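Local coordinates for processed glycerol phosphate lipoteichoic acid synthase 2 (Bacillus subtilis, PDB 2W8D), which belongs to the sulfatase family of the alkaline phosphatase clan and carries a bound magnesium ion in its C-terminal domain, at residues F239-L242 with K243-G246; L389-S392 with D393-I396. All coordinates share one frame; numbering follows the deposited sequence.

In the fold
Both contacts are local: contact 1 is the last turn and C-terminal exit of one helix, contact 2 a turn within another. They are set on opposite sides of the chain's centre, with their own centres 40 Å apart and nearest atoms about 29 Å apart. Contact 1 comes first, at the end of helix 219-244, which lies against strand 251-257 of the large mixed sheet; D258 and H259, two residues of the magnesium site, directly follow that strand. Contact 2 lies near the end of helix 380-397, after the small antiparallel sheet of residues 344-372, and packs on helix 6-17. The first thus belongs to the sulfatase-like core, whereas the second brings a late helix against the beginning of the modelled chain.

Contact 1: residues F239-L242 with K243-G246; sequences FNDL and KKDG
F239 and N240 offer their carbonyls to K243 and K244 as the last turn of helix 219-244 closes: K244 N donates to N240 O at 3.1 Å in the carbonyl plane, while K243 N reaches the same oxygen from 63° above that plane and F239 O only weakly. N240 O thus takes both an i+4 and an i+3 bond, a local 3-10-like tightening at K243, after which D245 N, donating almost straight to D241 O, returns to the regular alpha pattern. Both lysines are exposed, and their aliphatic parts lie against backbone carbonyls. K243 CG sits 3.3 Å from F239 O, its chain then extending to a cation-pi contact with Y248. K244 bends at its second torsion, with CG lying 3.4 Å from N240 O. Inward, F239 and L242 supply the oily surface: the phenyl ring meets F59 edge-to-face and touches I253 and M255, while L242 packs on M179, L182 and I253. D241 turns away to a salt bridge with K176.

D245 is the unusual member. With chi1 near 62°, CG is wedged between its own backbone N and carbonyl carbon, which swings the carboxylate back over the helix end. OD2 lies 3.1 Å from D241 O and OD1 3.2 Å from L242 O, acceptor against acceptor, and E183 brings another negative group close; such surroundings would probably raise the carboxylate's affinity for a proton. In compensation, OD1 accepts from L247 N just beyond the turn. G246 then leaves helical geometry with phi of 87°, a conformation in which a beta carbon would jam against the preceding carbonyl oxygen. This is a glycine-terminated helix C-terminus, here leading from a helix packed on the central sheet towards the next strand, 251-257.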
loop_
_atom_site.group_PDB
_atom_site.type_symbol
_atom_site.label_atom_id
_atom_site.label_comp_id
_atom_site.label_asym_id
_atom_site.label_seq_id
_atom_site.Cartn_x
_atom_site.Cartn_y
_atom_site.Cartn_z
ATOM N N PHE A 239 -2.439 -5.945 16.938
ATOM C CA PHE A 239 -2.895 -7.330 16.787
ATOM C C PHE A 239 -3.374 -7.944 18.100
ATOM O O PHE A 239 -4.422 -8.575 18.120
ATOM C CB PHE A 239 -1.784 -8.209 16.194
ATOM C CG PHE A 239 -1.789 -8.290 14.688
ATOM C CD1 PHE A 239 -1.792 -7.155 13.913
ATOM C CD2 PHE A 239 -1.781 -9.517 14.059
ATOM C CE1 PHE A 239 -1.776 -7.246 12.533
ATOM C CE2 PHE A 239 -1.769 -9.601 12.675
ATOM C CZ PHE A 239 -1.749 -8.498 11.926
ATOM N N ASN A 240 -2.628 -7.782 19.195
ATOM C CA ASN A 240 -3.095 -8.300 20.494
ATOM C C ASN A 240 -4.476 -7.744 20.818
ATOM O O ASN A 240 -5.379 -8.488 21.158
ATOM C CB ASN A 240 -2.134 -7.969 21.643
ATOM C CG ASN A 240 -0.817 -8.726 21.558
ATOM O OD1 ASN A 240 -0.753 -9.897 21.149
ATOM N ND2 ASN A 240 0.255 -8.057 21.962
ATOM N N ASP A 241 -4.637 -6.432 20.678
ATOM C CA ASP A 241 -5.933 -5.774 20.935
ATOM C C ASP A 241 -7.037 -6.188 19.958
ATOM O O ASP A 241 -8.179 -6.329 20.358
ATOM C CB ASP A 241 -5.788 -4.251 21.005
ATOM C CG ASP A 241 -5.033 -3.778 22.250
ATOM O OD1 ASP A 241 -4.850 -4.567 23.196
ATOM O OD2 ASP A 241 -4.613 -2.601 22.289
ATOM N N LEU A 242 -6.708 -6.422 18.692
ATOM C CA LEU A 242 -7.712 -6.944 17.763
ATOM C C LEU A 242 -8.230 -8.351 18.151
ATOM O O LEU A 242 -9.326 -8.770 17.750
ATOM C CB LEU A 242 -7.172 -6.956 16.342
ATOM C CG LEU A 242 -6.975 -5.604 15.626
ATOM C CD1 LEU A 242 -6.388 -5.809 14.262
ATOM C CD2 LEU A 242 -8.290 -4.875 15.517
ATOM N N LYS A 243 -7.418 -9.074 18.918
ATOM C CA LYS A 243 -7.751 -10.415 19.352
ATOM C C LYS A 243 -8.519 -10.404 20.660
ATOM O O LYS A 243 -9.360 -11.263 20.855
ATOM C CB LYS A 243 -6.501 -11.287 19.461
ATOM C CG LYS A 243 -5.807 -11.547 18.112
ATOM C CD LYS A 243 -4.389 -12.134 18.299
ATOM C CE LYS A 243 -3.919 -12.870 17.050
ATOM N NZ LYS A 243 -2.419 -13.122 17.040
ATOM N N LYS A 244 -8.261 -9.436 21.540
ATOM C CA LYS A 244 -9.101 -9.273 22.740
ATOM C C LYS A 244 -10.540 -8.969 22.323
ATOM O O LYS A 244 -11.456 -9.632 22.785
ATOM C CB LYS A 244 -8.633 -8.135 23.670
ATOM C CG LYS A 244 -7.146 -8.037 23.969
ATOM C CD LYS A 244 -6.708 -8.984 25.088
ATOM C CE LYS A 244 -5.200 -9.288 24.935
ATOM N NZ LYS A 244 -4.761 -10.385 25.862
ATOM N N ASP A 245 -10.737 -7.967 21.455
ATOM C CA ASP A 245 -12.097 -7.509 21.158
ATOM C C ASP A 245 -12.856 -8.361 20.138
ATOM O O ASP A 245 -14.022 -8.103 19.867
ATOM C CB ASP A 245 -12.138 -6.018 20.815
ATOM C CG ASP A 245 -11.321 -5.656 19.565
ATOM O OD1 ASP A 245 -11.364 -6.374 18.531
ATOM O OD2 ASP A 245 -10.627 -4.616 19.598
ATOM N N GLY A 246 -12.205 -9.383 19.589
ATOM C CA GLY A 246 -12.877 -10.321 18.676
ATOM C C GLY A 246 -12.906 -9.918 17.200
ATOM O O GLY A 246 -13.483 -10.615 16.360
#

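Contact 2: residues L389-S392 with D393-I396; sequences LEMS and DKII
The carboxylate of D393 has L389 O beneath one face, 3.5 Å from CG, while a water at its OD1 end is displaced towards that same side. The carboxylate of E390 is covered on one face too: the selenomethionine methyl CE of M391 stands nearly over its centre, 3.4 Å from CD, and K394 NZ approaches OE2 from the same side, well out of the plane. These groups decorate a regular alpha-helix, 380-397, whose successive i to i+4 bonds run from D393 N to L389 O (2.9 Å) through to I396 N to S392 O.

E390 and K394, one turn apart, form the classic helical salt bridge, OE2 to NZ at 2.6 Å. E390 has CG anti to its backbone nitrogen (chi1 179°) and runs extended; K394 lies alongside it and bends only at chi4. M391 CE also lies 3.5 Å from NZ; its chain, bent at chi2 and chi3, lies alongside K394 and also packs on E9 and Y13. I395 and I396, branched and apolar, suit the buried faces against V10, M14 and L95.

D393 OD1 forms a salt bridge with R347 and is hydrogen-bonded to a PEG molecule probably carried over from crystallisation. The small S392 fits where the helix meets Y96, whose backbone N bonds OG; one water links S392 OG, at 3.0 Å, to D393 OD1, to which it donates at 2.7 Å.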
loop_
_atom_site.group_PDB
_atom_site.type_symbol
_atom_site.label_atom_id
_atom_site.label_comp_id
_atom_site.label_asym_id
_atom_site.label_seq_id
_atom_site.Cartn_x
_atom_site.Cartn_y
_atom_site.Cartn_z
ATOM N N LEU A 389 0.245 2.036 -18.045
ATOM C CA LEU A 389 0.320 3.412 -17.549
ATOM C C LEU A 389 -0.568 4.373 -18.358
ATOM O O LEU A 389 -1.273 5.201 -17.784
ATOM C CB LEU A 389 1.768 3.896 -17.539
ATOM C CG LEU A 389 2.673 3.291 -16.449
ATOM C CD1 LEU A 389 4.097 3.870 -16.596
ATOM C CD2 LEU A 389 2.097 3.525 -15.018
ATOM N N GLU A 390 -0.548 4.231 -19.684
ATOM C CA GLU A 390 -1.317 5.110 -20.566
ATOM C C GLU A 390 -2.839 5.036 -20.288
ATOM O O GLU A 390 -3.513 6.067 -20.223
ATOM C CB GLU A 390 -0.985 4.767 -22.017
ATOM C CG GLU A 390 -1.701 5.552 -23.092
ATOM C CD GLU A 390 -1.609 4.879 -24.487
ATOM O OE1 GLU A 390 -1.109 3.728 -24.587
ATOM O OE2 GLU A 390 -2.048 5.502 -25.487
HETATM N N MSE A 391 -3.361 3.827 -20.099
HETATM C CA MSE A 391 -4.795 3.644 -19.870
HETATM C C MSE A 391 -5.218 4.301 -18.575
HETATM O O MSE A 391 -6.200 5.034 -18.538
HETATM C CB MSE A 391 -5.194 2.171 -19.903
HETATM C CG MSE A 391 -4.990 1.507 -21.268
HETATM SE SE MSE A 391 -5.948 2.364 -22.776
HETATM C CE MSE A 391 -4.467 3.273 -23.655
ATOM N N SER A 392 -4.442 4.079 -17.526
ATOM C CA SER A 392 -4.673 4.750 -16.273
ATOM C C SER A 392 -4.629 6.289 -16.437
ATOM O O SER A 392 -5.554 6.982 -15.977
ATOM C CB SER A 392 -3.703 4.242 -15.199
ATOM O OG SER A 392 -3.949 4.864 -13.944
ATOM N N ASP A 393 -3.574 6.813 -17.072
ATOM C CA ASP A 393 -3.445 8.277 -17.306
ATOM C C ASP A 393 -4.614 8.867 -18.088
ATOM O O ASP A 393 -5.062 9.972 -17.772
ATOM C CB ASP A 393 -2.098 8.690 -17.924
ATOM C CG ASP A 393 -0.919 8.555 -16.922
ATOM O OD1 ASP A 393 -1.158 8.628 -15.692
ATOM O OD2 ASP A 393 0.243 8.370 -17.356
ATOM N N LYS A 394 -5.157 8.136 -19.057
ATOM C CA LYS A 394 -6.356 8.647 -19.754
ATOM C C LYS A 394 -7.519 8.845 -18.797
ATOM O O LYS A 394 -8.246 9.837 -18.893
ATOM C CB LYS A 394 -6.774 7.747 -20.914
ATOM C CG LYS A 394 -5.945 7.992 -22.151
ATOM C CD LYS A 394 -6.038 6.850 -23.164
ATOM C CE LYS A 394 -5.543 7.329 -24.494
ATOM N NZ LYS A 394 -4.411 6.487 -24.948
ATOM N N ILE A 395 -7.676 7.907 -17.867
ATOM C CA ILE A 395 -8.766 7.977 -16.902
ATOM C C ILE A 395 -8.617 9.200 -15.993
ATOM O O ILE A 395 -9.567 9.976 -15.814
ATOM C CB ILE A 395 -8.900 6.665 -16.091
ATOM C CG1 ILE A 395 -9.568 5.583 -16.957
ATOM C CG2 ILE A 395 -9.722 6.868 -14.816
ATOM C CD1 ILE A 395 -9.355 4.123 -16.385
ATOM N N ILE A 396 -7.412 9.394 -15.477
ATOM C CA ILE A 396 -7.177 10.428 -14.501
ATOM C C ILE A 396 -7.141 11.814 -15.133
ATOM O O ILE A 396 -7.783 12.744 -14.626
ATOM C CB ILE A 396 -5.944 10.086 -13.646
ATOM C CG1 ILE A 396 -6.416 9.442 -12.330
ATOM C CG2 ILE A 396 -5.144 11.285 -13.319
ATOM C CD1 ILE A 396 -6.307 8.054 -12.347
HETATM O O HOH W 1 -2.621 7.576 -13.712
#